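Local coordinates for protein carbohydrate deacetylase (Enterococcus faecalis, PDB 2I5I) that probably removes acetyl groups from acetylated carbohydrates, a step in oligosaccharide breakdown, as a magnesium-dependent homodimeric hydrolase of the YdjC family, at residues A[39-44]-A[73-78]; A[66-71]-A[131-136]; A[47-52]-A[115-120]; A[108-113]-A[145-150]. All blocks are in the same frame, centred on the assembly; numbering follows the deposited sequence.

Interaction 1. Residues A[39-44]-A[73-78]; sequences LPTSPY and KPILPR
Pro40 is the first residue of 39-44 to meet the other loop: its carbonyl O lies 4.0 Å from Ile75 CD1. Its place is set by a type I beta turn from Leu39 to Ser42, closed by the bond from Ser42 N to Leu39 O (3.1 Å), which carries Pro40 and Thr41 at its two central positions. Thr41 makes the main side-chain contact. Its methyl CG2 is 4.0 Å from Ile75 CG1 and lies just as near to CD1, and the two branched side chains cross at about a right angle. A chi1 of 38° leaves OG1 between the backbone N and the carbonyl carbon and swings CG2 round opposite that carbon, so that the methyl rather than the hydroxyl is presented to the isoleucine. The same methyl approaches Lys73 O at 4.1 Å. Direct hydrogen bonds are absent here; instead one water joins the backbones, donating to Thr41 O at 2.8 Å and to Lys73 O at 2.6 Å. Past this point Ser42 turns from the contact, its OG bonded to Gly15 O. Two loops, one after strand 35-38 and one after strand 60-65, thus meet through a small apolar patch and a bridging water, with the Thr41 side chain about 7 Å from that of His130, the predicted magnesium ligand. Ile75 also packs on Leu254 of a neighbouring subunit. Within the chain, Pro40 packs on Val63 of strand 60-65, while Glu109 of helix 103-117 receives the N-H groups of Ile75 and Leu76.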
loop_
_atom_site.group_PDB
_atom_site.type_symbol
_atom_site.label_atom_id
_atom_site.label_comp_id
_atom_site.label_asym_id
_atom_site.label_seq_id
_atom_site.Cartn_x
_atom_site.Cartn_y
_atom_site.Cartn_z
ATOM N N LEU A 39 -1.178 -15.444 18.623
ATOM C CA LEU A 39 -1.372 -15.195 20.046
ATOM C C LEU A 39 -1.760 -13.763 20.364
ATOM O O LEU A 39 -0.904 -12.873 20.461
ATOM C CB LEU A 39 -0.094 -15.558 20.791
ATOM C CG LEU A 39 0.434 -16.990 20.706
ATOM C CD1 LEU A 39 1.948 -17.002 20.838
ATOM C CD2 LEU A 39 -0.220 -17.858 21.796
ATOM N N PRO A 40 -3.028 -13.453 20.608
ATOM C CA PRO A 40 -3.392 -12.128 21.089
ATOM C C PRO A 40 -2.819 -11.745 22.451
ATOM O O PRO A 40 -2.777 -10.569 22.834
ATOM C CB PRO A 40 -4.930 -12.176 21.225
ATOM C CG PRO A 40 -5.312 -13.591 21.021
ATOM C CD PRO A 40 -4.182 -14.358 20.440
ATOM N N THR A 41 -2.370 -12.729 23.223
ATOM C CA THR A 41 -1.798 -12.522 24.539
ATOM C C THR A 41 -0.372 -11.996 24.432
ATOM O O THR A 41 0.238 -11.574 25.413
ATOM C CB THR A 41 -1.790 -13.830 25.363
ATOM O OG1 THR A 41 -1.486 -14.942 24.520
ATOM C CG2 THR A 41 -3.187 -14.031 25.940
ATOM N N SER A 42 0.140 -12.020 23.197
ATOM C CA SER A 42 1.487 -11.504 22.952
ATOM C C SER A 42 1.520 -10.023 22.647
ATOM O O SER A 42 0.742 -9.464 21.887
ATOM C CB SER A 42 2.087 -12.266 21.760
ATOM O OG SER A 42 3.473 -11.970 21.660
ATOM N N PRO A 43 2.461 -9.282 23.224
ATOM C CA PRO A 43 2.422 -7.825 22.961
ATOM C C PRO A 43 2.688 -7.487 21.496
ATOM O O PRO A 43 2.306 -6.424 21.009
ATOM C CB PRO A 43 3.520 -7.290 23.867
ATOM C CG PRO A 43 4.375 -8.442 24.216
ATOM C CD PRO A 43 3.541 -9.695 24.104
ATOM N N TYR A 44 3.324 -8.384 20.763
ATOM C CA TYR A 44 3.626 -8.256 19.345
ATOM C C TYR A 44 2.463 -8.639 18.446
ATOM O O TYR A 44 2.608 -8.640 17.220
ATOM C CB TYR A 44 4.820 -9.168 18.995
ATOM C CG TYR A 44 5.999 -8.910 19.887
ATOM C CD1 TYR A 44 6.745 -7.745 19.689
ATOM C CD2 TYR A 44 6.376 -9.777 20.899
ATOM C CE1 TYR A 44 7.828 -7.472 20.482
ATOM C CE2 TYR A 44 7.470 -9.487 21.693
ATOM C CZ TYR A 44 8.192 -8.340 21.479
ATOM O OH TYR A 44 9.278 -8.031 22.265
ATOM N N LYS A 73 0.771 -12.890 30.659
ATOM C CA LYS A 73 -0.381 -12.779 31.534
ATOM C C LYS A 73 -1.652 -12.966 30.708
ATOM O O LYS A 73 -1.673 -12.719 29.508
ATOM C CB LYS A 73 -0.422 -11.411 32.198
ATOM C CG LYS A 73 0.835 -11.017 32.957
ATOM C CD LYS A 73 0.646 -9.707 33.703
ATOM C CE LYS A 73 1.572 -9.633 34.898
ATOM N NZ LYS A 73 1.367 -8.418 35.713
ATOM N N PRO A 74 -2.744 -13.371 31.338
ATOM C CA PRO A 74 -4.022 -13.375 30.618
ATOM C C PRO A 74 -4.453 -11.974 30.224
ATOM O O PRO A 74 -4.000 -10.964 30.759
ATOM C CB PRO A 74 -5.013 -13.952 31.625
ATOM C CG PRO A 74 -4.277 -14.198 32.887
ATOM C CD PRO A 74 -2.839 -13.838 32.716
ATOM N N ILE A 75 -5.394 -11.931 29.285
ATOM C CA ILE A 75 -6.070 -10.707 28.879
ATOM C C ILE A 75 -6.842 -10.065 30.021
ATOM O O ILE A 75 -6.814 -8.859 30.289
ATOM C CB ILE A 75 -7.026 -11.015 27.713
ATOM C CG1 ILE A 75 -6.342 -11.597 26.453
ATOM C CG2 ILE A 75 -7.827 -9.797 27.331
ATOM C CD1 ILE A 75 -5.311 -10.601 25.939
ATOM N N LEU A 76 -7.608 -10.883 30.765
ATOM C CA LEU A 76 -8.425 -10.379 31.854
ATOM C C LEU A 76 -7.595 -10.146 33.113
ATOM O O LEU A 76 -6.622 -10.859 33.352
ATOM C CB LEU A 76 -9.569 -11.360 32.151
ATOM C CG LEU A 76 -10.575 -11.564 31.013
ATOM C CD1 LEU A 76 -11.572 -12.665 31.351
ATOM C CD2 LEU A 76 -11.293 -10.257 30.705
ATOM N N PRO A 77 -7.967 -9.144 33.891
ATOM C CA PRO A 77 -7.186 -8.861 35.121
ATOM C C PRO A 77 -7.235 -10.088 36.028
ATOM O O PRO A 77 -8.176 -10.883 36.018
ATOM C CB PRO A 77 -7.878 -7.663 35.738
ATOM C CG PRO A 77 -8.820 -7.122 34.721
ATOM C CD PRO A 77 -9.082 -8.203 33.723
ATOM N N ARG A 78 -6.165 -10.240 36.778
ATOM C CA ARG A 78 -5.950 -11.399 37.625
ATOM C C ARG A 78 -7.124 -11.628 38.570
ATOM O O ARG A 78 -7.505 -12.755 38.864
ATOM C CB ARG A 78 -4.665 -11.259 38.448
ATOM C CG ARG A 78 -4.452 -9.961 39.191
ATOM C CD ARG A 78 -3.080 -9.887 39.851
ATOM N NE ARG A 78 -2.762 -11.060 40.658
ATOM C CZ ARG A 78 -1.542 -11.380 41.075
ATOM N NH1 ARG A 78 -0.503 -10.612 40.768
ATOM N NH2 ARG A 78 -1.342 -12.471 41.803
HETATM O O HOH W 1 -1.249 -10.868 27.703
#

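Interaction 2. Residues A[66-71]-A[131-136]; sequences TLTLNQ and HNVHGK
The imidazole of His131 is reached obliquely by the hydroxyl of Thr68, and Thr68 OG1 lies 2.6 Å from His131 ND1. Both residues sit in loops that follow adjacent parallel strands, 60-65 and 127-129, at the C-terminal ends of the strands, where beta/alpha folds gather their active-site loops. Although the atoms are close, the bond from His131 ND1 to Thr68 OG1 is weak, for the angle at the hydrogen is only 118°; the N-H points well aside of the oxygen. A chi1 of 63° sets Thr68 OG1 between its backbone N and carbonyl carbon, and leaves CG2 for Val133. That methyl, Thr68 CG2, meets Val133 CG1 at 3.8 Å as the two side chains run alongside in opposite senses, and Phe97 packs on both. One residue thus carries a polar link on one branch and an apolar link on the other. His131 is adjacent in sequence to His130, the predicted magnesium ligand, and their side chains come within about 3 Å, which is consistent with this contact bordering the metal site. The second methyl of the valine, Val133 CG2, is 4.3 Å from Leu67 N.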
loop_
_atom_site.group_PDB
_atom_site.type_symbol
_atom_site.label_atom_id
_atom_site.label_comp_id
_atom_site.label_asym_id
_atom_site.label_seq_id
_atom_site.Cartn_x
_atom_site.Cartn_y
_atom_site.Cartn_z
ATOM N N THR A 66 -4.445 -19.685 24.701
ATOM C CA THR A 66 -3.470 -20.169 25.649
ATOM C C THR A 66 -3.898 -20.026 27.112
ATOM O O THR A 66 -4.676 -19.154 27.509
ATOM C CB THR A 66 -2.106 -19.439 25.471
ATOM O OG1 THR A 66 -1.117 -20.076 26.285
ATOM C CG2 THR A 66 -2.240 -18.000 25.894
ATOM N N LEU A 67 -3.352 -20.943 27.897
ATOM C CA LEU A 67 -3.405 -20.927 29.337
ATOM C C LEU A 67 -2.012 -21.055 29.949
ATOM O O LEU A 67 -1.878 -21.059 31.166
ATOM C CB LEU A 67 -4.267 -22.083 29.871
ATOM C CG LEU A 67 -5.764 -21.973 29.588
ATOM C CD1 LEU A 67 -6.504 -23.220 30.057
ATOM C CD2 LEU A 67 -6.364 -20.738 30.237
ATOM N N THR A 68 -0.973 -21.167 29.113
ATOM C CA THR A 68 0.330 -21.595 29.616
ATOM C C THR A 68 1.488 -20.844 28.967
ATOM O O THR A 68 2.636 -21.270 29.067
ATOM C CB THR A 68 0.532 -23.108 29.338
ATOM O OG1 THR A 68 0.528 -23.305 27.918
ATOM C CG2 THR A 68 -0.601 -23.965 29.874
ATOM N N LEU A 69 1.212 -19.739 28.278
ATOM C CA LEU A 69 2.272 -19.034 27.551
ATOM C C LEU A 69 3.291 -18.491 28.559
ATOM O O LEU A 69 2.984 -17.683 29.433
ATOM C CB LEU A 69 1.733 -17.931 26.672
ATOM C CG LEU A 69 2.676 -17.120 25.783
ATOM C CD1 LEU A 69 3.252 -17.956 24.656
ATOM C CD2 LEU A 69 1.950 -15.917 25.187
ATOM N N ASN A 70 4.514 -18.979 28.396
ATOM C CA ASN A 70 5.622 -18.568 29.228
ATOM C C ASN A 70 5.757 -17.049 29.190
ATOM O O ASN A 70 5.758 -16.449 28.128
ATOM C CB ASN A 70 6.889 -19.295 28.780
ATOM C CG ASN A 70 8.096 -19.021 29.642
ATOM O OD1 ASN A 70 9.098 -18.604 29.062
ATOM N ND2 ASN A 70 8.072 -19.231 30.950
ATOM N N GLN A 71 5.831 -16.459 30.365
ATOM C CA GLN A 71 6.161 -15.080 30.647
ATOM C C GLN A 71 5.098 -14.108 30.174
ATOM O O GLN A 71 5.333 -12.919 29.946
ATOM C CB GLN A 71 7.520 -14.742 30.023
ATOM C CG GLN A 71 8.668 -15.448 30.766
ATOM C CD GLN A 71 9.964 -15.262 29.987
ATOM O OE1 GLN A 71 10.589 -16.253 29.587
ATOM N NE2 GLN A 71 10.293 -14.010 29.747
ATOM N N HIS A 131 0.319 -25.245 23.195
ATOM C CA HIS A 131 0.547 -26.444 23.989
ATOM C C HIS A 131 -0.622 -27.424 23.894
ATOM O O HIS A 131 -0.733 -28.300 24.762
ATOM C CB HIS A 131 0.773 -26.061 25.456
ATOM C CG HIS A 131 2.089 -25.351 25.656
ATOM N ND1 HIS A 131 2.446 -24.781 26.854
ATOM C CD2 HIS A 131 3.122 -25.114 24.808
ATOM C CE1 HIS A 131 3.640 -24.228 26.740
ATOM N NE2 HIS A 131 4.088 -24.415 25.503
ATOM N N ASN A 132 -1.459 -27.254 22.874
ATOM C CA ASN A 132 -2.650 -28.083 22.697
ATOM C C ASN A 132 -3.435 -28.249 23.994
ATOM O O ASN A 132 -3.887 -29.370 24.281
ATOM C CB ASN A 132 -2.302 -29.473 22.159
ATOM C CG ASN A 132 -3.480 -30.118 21.446
ATOM O OD1 ASN A 132 -4.304 -29.433 20.848
ATOM N ND2 ASN A 132 -3.546 -31.441 21.515
ATOM N N VAL A 133 -3.605 -27.177 24.767
ATOM C CA VAL A 133 -4.305 -27.283 26.042
ATOM C C VAL A 133 -5.802 -27.579 25.947
ATOM O O VAL A 133 -6.337 -28.099 26.945
ATOM C CB VAL A 133 -4.075 -26.012 26.905
ATOM C CG1 VAL A 133 -2.606 -25.994 27.351
ATOM C CG2 VAL A 133 -4.471 -24.733 26.200
ATOM N N HIS A 134 -6.576 -27.332 24.929
ATOM C CA HIS A 134 -7.917 -27.666 24.525
ATOM C C HIS A 134 -8.052 -29.163 24.256
ATOM O O HIS A 134 -9.177 -29.647 24.114
ATOM C CB HIS A 134 -8.384 -26.898 23.300
ATOM C CG HIS A 134 -8.171 -27.323 21.907
ATOM N ND1 HIS A 134 -6.984 -27.179 21.225
ATOM C CD2 HIS A 134 -9.017 -27.874 20.989
ATOM C CE1 HIS A 134 -7.094 -27.629 19.992
ATOM N NE2 HIS A 134 -8.332 -28.063 19.811
ATOM N N GLY A 135 -6.929 -29.870 24.193
ATOM C CA GLY A 135 -6.956 -31.315 24.056
ATOM C C GLY A 135 -6.334 -32.006 25.251
ATOM O O GLY A 135 -6.042 -33.200 25.244
ATOM N N LYS A 136 -6.114 -31.269 26.333
ATOM C CA LYS A 136 -5.473 -31.865 27.503
ATOM C C LYS A 136 -6.412 -32.839 28.227
ATOM O O LYS A 136 -5.961 -33.827 28.812
ATOM C CB LYS A 136 -5.046 -30.778 28.481
ATOM C CG LYS A 136 -4.405 -31.264 29.775
ATOM C CD LYS A 136 -3.339 -32.309 29.523
ATOM C CE LYS A 136 -2.108 -32.107 30.399
ATOM N NZ LYS A 136 -0.979 -32.928 29.842
#

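Interaction 3. Residues A[47-52]-A[115-120]; sequences EAMESA and ISFMKS
A Met-aromatic contact between Met49 and Phe117 links helix 45-55 to helix 103-117, two of the helices that flank strand 60-65 of the parallel sheet. Met49 is present as selenomethionine, and its SE lies 5.0 Å from the centroid of the Phe117 ring, 38° off the ring normal, so the approach is oblique. The terminal methyl does the closest touching: Met49 CE is 3.9 Å from Phe117 CZ, with the two side chains crossing at about a right angle. Met49 reaches this point by a chain bent at both chi2 (-67°) and chi3 (-59°), which curls CE round toward the other segment. On the other side of the contact, the end of the Phe117 ring comes nearer to helix 45-55 than the direction of its CB would suggest. Ile61 of strand 60-65 packs against both residues, and Phe45, also on helix 45-55, meets the phenylalanine ring, so the contact belongs to the apolar layer between helices and sheet. Ser120 completes it. Its OG stands 3.7 Å from Met49 CE, while its CB is 4.1 Å from Met49 CG. This buried hydroxyl is held by two bonds, Ser120 OG accepting from Arg122 N and donating to Phe117 O at 2.8 Å, a carbonyl oxygen that also takes the N-H of Ser120, with Ser120 N 2.9 Å away.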
loop_
_atom_site.group_PDB
_atom_site.type_symbol
_atom_site.label_atom_id
_atom_site.label_comp_id
_atom_site.label_asym_id
_atom_site.label_seq_id
_atom_site.Cartn_x
_atom_site.Cartn_y
_atom_site.Cartn_z
ATOM N N GLU A 47 1.188 -5.867 15.802
ATOM C CA GLU A 47 2.249 -5.660 14.797
ATOM C C GLU A 47 2.315 -6.801 13.806
ATOM O O GLU A 47 2.444 -6.656 12.583
ATOM C CB GLU A 47 3.595 -5.495 15.507
ATOM C CG GLU A 47 3.663 -4.221 16.333
ATOM C CD GLU A 47 4.844 -4.202 17.280
ATOM O OE1 GLU A 47 5.585 -5.198 17.319
ATOM O OE2 GLU A 47 5.011 -3.176 17.975
ATOM N N ALA A 48 2.226 -8.024 14.323
ATOM C CA ALA A 48 2.227 -9.198 13.466
ATOM C C ALA A 48 1.080 -9.160 12.475
ATOM O O ALA A 48 1.182 -9.465 11.280
ATOM C CB ALA A 48 2.167 -10.453 14.337
HETATM N N MSE A 49 -0.104 -8.759 12.961
HETATM C CA MSE A 49 -1.260 -8.763 12.078
HETATM C C MSE A 49 -1.115 -7.688 11.009
HETATM O O MSE A 49 -1.500 -7.870 9.857
HETATM C CB MSE A 49 -2.529 -8.601 12.941
HETATM C CG MSE A 49 -2.731 -9.792 13.872
HETATM SE SE MSE A 49 -3.112 -11.351 13.045
HETATM C CE MSE A 49 -4.610 -10.893 12.173
ATOM N N GLU A 50 -0.505 -6.558 11.377
ATOM C CA GLU A 50 -0.198 -5.525 10.379
ATOM C C GLU A 50 0.797 -6.039 9.343
ATOM O O GLU A 50 0.620 -5.846 8.127
ATOM C CB GLU A 50 0.369 -4.289 11.086
ATOM C CG GLU A 50 0.914 -3.180 10.215
ATOM C CD GLU A 50 -0.019 -2.661 9.151
ATOM O OE1 GLU A 50 -1.253 -2.840 9.241
ATOM O OE2 GLU A 50 0.498 -2.048 8.191
ATOM N N SER A 51 1.854 -6.703 9.762
ATOM C CA SER A 51 2.837 -7.237 8.809
ATOM C C SER A 51 2.197 -8.198 7.830
ATOM O O SER A 51 2.403 -8.276 6.615
ATOM C CB SER A 51 3.971 -7.919 9.579
ATOM O OG SER A 51 4.985 -8.392 8.723
ATOM N N ALA A 52 1.291 -9.030 8.396
ATOM C CA ALA A 52 0.588 -9.938 7.478
ATOM C C ALA A 52 -0.236 -9.192 6.448
ATOM O O ALA A 52 -0.270 -9.561 5.272
ATOM C CB ALA A 52 -0.268 -10.899 8.313
ATOM N N ILE A 115 -11.955 -11.962 21.499
ATOM C CA ILE A 115 -12.300 -10.553 21.288
ATOM C C ILE A 115 -11.051 -9.711 21.033
ATOM O O ILE A 115 -11.066 -8.801 20.208
ATOM C CB ILE A 115 -13.073 -10.009 22.488
ATOM C CG1 ILE A 115 -14.514 -10.581 22.478
ATOM C CG2 ILE A 115 -13.088 -8.514 22.579
ATOM C CD1 ILE A 115 -14.710 -11.388 23.729
ATOM N N SER A 116 -9.978 -10.050 21.728
ATOM C CA SER A 116 -8.704 -9.366 21.589
ATOM C C SER A 116 -8.150 -9.575 20.173
ATOM O O SER A 116 -7.684 -8.598 19.602
ATOM C CB SER A 116 -7.699 -9.818 22.630
ATOM O OG SER A 116 -8.158 -9.483 23.927
ATOM N N PHE A 117 -8.205 -10.790 19.651
ATOM C CA PHE A 117 -7.819 -11.018 18.266
ATOM C C PHE A 117 -8.539 -10.028 17.355
ATOM O O PHE A 117 -7.923 -9.458 16.443
ATOM C CB PHE A 117 -8.147 -12.443 17.825
ATOM C CG PHE A 117 -7.727 -12.863 16.431
ATOM C CD1 PHE A 117 -8.376 -12.539 15.266
ATOM C CD2 PHE A 117 -6.572 -13.632 16.307
ATOM C CE1 PHE A 117 -7.939 -12.894 14.003
ATOM C CE2 PHE A 117 -6.110 -14.018 15.063
ATOM C CZ PHE A 117 -6.780 -13.653 13.914
HETATM N N MSE A 118 -9.852 -9.914 17.559
HETATM C CA MSE A 118 -10.645 -9.152 16.586
HETATM C C MSE A 118 -10.373 -7.653 16.679
HETATM O O MSE A 118 -10.840 -6.892 15.832
HETATM C CB MSE A 118 -12.147 -9.504 16.691
HETATM C CG MSE A 118 -12.372 -10.902 16.113
HETATM SE SE MSE A 118 -14.070 -11.556 16.091
HETATM C CE MSE A 118 -14.645 -11.014 17.655
ATOM N N LYS A 119 -9.597 -7.196 17.647
ATOM C CA LYS A 119 -9.108 -5.811 17.676
ATOM C C LYS A 119 -8.170 -5.548 16.494
ATOM O O LYS A 119 -7.923 -4.391 16.136
ATOM C CB LYS A 119 -8.427 -5.508 19.010
ATOM C CG LYS A 119 -9.419 -5.436 20.172
ATOM C CD LYS A 119 -8.783 -5.017 21.487
ATOM C CE LYS A 119 -9.591 -5.584 22.648
ATOM N NZ LYS A 119 -8.983 -5.257 23.965
ATOM N N SER A 120 -7.693 -6.609 15.857
ATOM C CA SER A 120 -6.915 -6.521 14.628
ATOM C C SER A 120 -7.747 -6.089 13.428
ATOM O O SER A 120 -7.244 -5.915 12.309
ATOM C CB SER A 120 -6.294 -7.900 14.401
ATOM O OG SER A 120 -7.232 -8.789 13.822
#

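Interaction 4. Residues A[108-113]-A[145-150]; sequences NEWDAQ and LALARK
Segments 108-113 and 145-150 are helical, cross at -41° with their axes 10.6 Å apart, and bring Asp111 and Leu147 closest at the backbone. Leu147 points into the interface and divides its two methyls: CD1 lies 3.5 Å from Trp110 CB, near the plane of the indole at its edge, and CD2 lies 3.7 Å from Asp111 CB. Helix 103-117 belongs to the beta-alpha-beta crossover that joins the parallel strands 60-65 and 127-129, and helix 138-151 follows the second of them, so this is packing between successive helices on the outside of the sheet. Next to this apolar packing lies a charged pair. Lys150, extended beyond CG and starting anti to its backbone N, delivers NZ to Asp111 OD1 at 2.9 Å in a salt bridge, arriving from above the carboxylate plane, 58° out of it. Tyr151 OH holds the same oxygen, while a neighbouring subunit adds its Lys6 to Asp111 OD2 and its Glu207 to Lys150, which ties the bridge into the assembly. Along the first helix Gln113 NE2 lies at the Trp110 ring edge, in its plane, and donates almost straight, at 173°, to the anti lone pair of Glu109 OE2, 2.8 Å away.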
loop_
_atom_site.group_PDB
_atom_site.type_symbol
_atom_site.label_atom_id
_atom_site.label_comp_id
_atom_site.label_asym_id
_atom_site.label_seq_id
_atom_site.Cartn_x
_atom_site.Cartn_y
_atom_site.Cartn_z
ATOM N N ASN A 108 -14.053 -17.508 30.158
ATOM C CA ASN A 108 -14.038 -16.053 30.103
ATOM C C ASN A 108 -12.740 -15.540 29.485
ATOM O O ASN A 108 -12.730 -14.630 28.661
ATOM C CB ASN A 108 -14.224 -15.439 31.489
ATOM C CG ASN A 108 -15.599 -15.766 32.057
ATOM O OD1 ASN A 108 -16.557 -15.893 31.283
ATOM N ND2 ASN A 108 -15.708 -15.903 33.370
ATOM N N GLU A 109 -11.644 -16.143 29.936
ATOM C CA GLU A 109 -10.346 -15.698 29.412
ATOM C C GLU A 109 -10.227 -16.014 27.925
ATOM O O GLU A 109 -9.787 -15.165 27.136
ATOM C CB GLU A 109 -9.204 -16.336 30.209
ATOM C CG GLU A 109 -7.832 -16.149 29.573
ATOM C CD GLU A 109 -7.387 -14.708 29.469
ATOM O OE1 GLU A 109 -7.902 -13.858 30.223
ATOM O OE2 GLU A 109 -6.472 -14.425 28.653
ATOM N N TRP A 110 -10.610 -17.225 27.512
ATOM C CA TRP A 110 -10.496 -17.537 26.077
ATOM C C TRP A 110 -11.438 -16.679 25.259
ATOM O O TRP A 110 -11.129 -16.228 24.147
ATOM C CB TRP A 110 -10.705 -19.040 25.879
ATOM C CG TRP A 110 -9.486 -19.852 26.214
ATOM C CD1 TRP A 110 -8.244 -19.420 26.596
ATOM C CD2 TRP A 110 -9.417 -21.284 26.181
ATOM N NE1 TRP A 110 -7.421 -20.506 26.800
ATOM C CE2 TRP A 110 -8.109 -21.665 26.556
ATOM C CE3 TRP A 110 -10.342 -22.277 25.874
ATOM C CZ2 TRP A 110 -7.732 -23.006 26.621
ATOM C CZ3 TRP A 110 -9.957 -23.607 25.943
ATOM C CH2 TRP A 110 -8.663 -23.975 26.315
ATOM N N ASP A 111 -12.631 -16.400 25.796
ATOM C CA ASP A 111 -13.549 -15.495 25.114
ATOM C C ASP A 111 -12.868 -14.139 24.945
ATOM O O ASP A 111 -12.895 -13.508 23.889
ATOM C CB ASP A 111 -14.832 -15.388 25.922
ATOM C CG ASP A 111 -15.853 -14.390 25.418
ATOM O OD1 ASP A 111 -16.492 -14.639 24.364
ATOM O OD2 ASP A 111 -16.035 -13.350 26.075
ATOM N N ALA A 112 -12.236 -13.666 26.003
ATOM C CA ALA A 112 -11.468 -12.425 25.972
ATOM C C ALA A 112 -10.356 -12.483 24.925
ATOM O O ALA A 112 -10.076 -11.488 24.257
ATOM C CB ALA A 112 -10.890 -12.179 27.354
ATOM N N GLN A 113 -9.720 -13.645 24.771
ATOM C CA GLN A 113 -8.630 -13.764 23.804
ATOM C C GLN A 113 -9.151 -13.654 22.388
ATOM O O GLN A 113 -8.511 -13.175 21.457
ATOM C CB GLN A 113 -7.874 -15.086 23.997
ATOM C CG GLN A 113 -6.902 -14.978 25.178
ATOM C CD GLN A 113 -6.229 -16.292 25.522
ATOM O OE1 GLN A 113 -5.922 -17.149 24.686
ATOM N NE2 GLN A 113 -5.957 -16.490 26.811
ATOM N N LEU A 145 -14.971 -26.004 22.496
ATOM C CA LEU A 145 -16.090 -26.254 21.592
ATOM C C LEU A 145 -17.220 -25.279 21.830
ATOM O O LEU A 145 -17.891 -24.797 20.906
ATOM C CB LEU A 145 -16.611 -27.693 21.731
ATOM C CG LEU A 145 -15.629 -28.738 21.162
ATOM C CD1 LEU A 145 -15.817 -30.067 21.877
ATOM C CD2 LEU A 145 -15.777 -28.855 19.662
ATOM N N ALA A 146 -17.439 -24.926 23.106
ATOM C CA ALA A 146 -18.469 -23.949 23.425
ATOM C C ALA A 146 -18.150 -22.603 22.766
ATOM O O ALA A 146 -19.051 -21.954 22.240
ATOM C CB ALA A 146 -18.642 -23.792 24.926
ATOM N N LEU A 147 -16.883 -22.179 22.774
ATOM C CA LEU A 147 -16.556 -20.888 22.125
ATOM C C LEU A 147 -16.567 -21.008 20.606
ATOM O O LEU A 147 -16.873 -20.059 19.863
ATOM C CB LEU A 147 -15.227 -20.403 22.704
ATOM C CG LEU A 147 -15.302 -19.894 24.157
ATOM C CD1 LEU A 147 -13.960 -19.982 24.861
ATOM C CD2 LEU A 147 -15.862 -18.490 24.159
ATOM N N ALA A 148 -16.267 -22.177 20.075
ATOM C CA ALA A 148 -16.347 -22.462 18.648
ATOM C C ALA A 148 -17.789 -22.258 18.173
ATOM O O ALA A 148 -18.037 -21.669 17.120
ATOM C CB ALA A 148 -15.884 -23.861 18.298
ATOM N N ARG A 149 -18.723 -22.768 19.001
ATOM C CA ARG A 149 -20.139 -22.638 18.617
ATOM C C ARG A 149 -20.576 -21.184 18.732
ATOM O O ARG A 149 -21.292 -20.695 17.861
ATOM C CB ARG A 149 -21.033 -23.577 19.441
ATOM C CG ARG A 149 -20.563 -25.012 19.429
ATOM C CD ARG A 149 -21.332 -25.952 20.345
ATOM N NE ARG A 149 -21.016 -27.318 19.938
ATOM C CZ ARG A 149 -20.508 -28.321 20.612
ATOM N NH1 ARG A 149 -20.190 -28.219 21.897
ATOM N NH2 ARG A 149 -20.309 -29.473 19.983
ATOM N N LYS A 150 -20.128 -20.494 19.768
ATOM C CA LYS A 150 -20.490 -19.122 20.075
ATOM C C LYS A 150 -20.001 -18.178 18.975
ATOM O O LYS A 150 -20.732 -17.249 18.618
ATOM C CB LYS A 150 -19.930 -18.676 21.419
ATOM C CG LYS A 150 -20.186 -17.216 21.738
ATOM C CD LYS A 150 -19.291 -16.749 22.880
ATOM C CE LYS A 150 -19.671 -15.362 23.360
ATOM N NZ LYS A 150 -19.348 -15.162 24.804
#

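All four contacts lie within the YdjC-like region of the chain and draw on the loops and helices round a parallel sheet. Interaction 2 (66-71 with 131-136) follows strands 60-65 and 127-129 and lies beside the predicted metal ligand His130; interaction 1 touches it, with centres 13 Å apart. Helix 103-117 serves interactions 3 and 4, whose centres are 18 Å apart, and Glu109 and Gln113, with a weak bond from Trp110, tie the loops of interactions 1 and 2 to it. Interaction 1 closes along the chain before interaction 4 opens, whereas the other pairs interleave. Interactions 1, 3 and 4 also meet a second subunit, so the metal-side loops and the subunit interface share one helix.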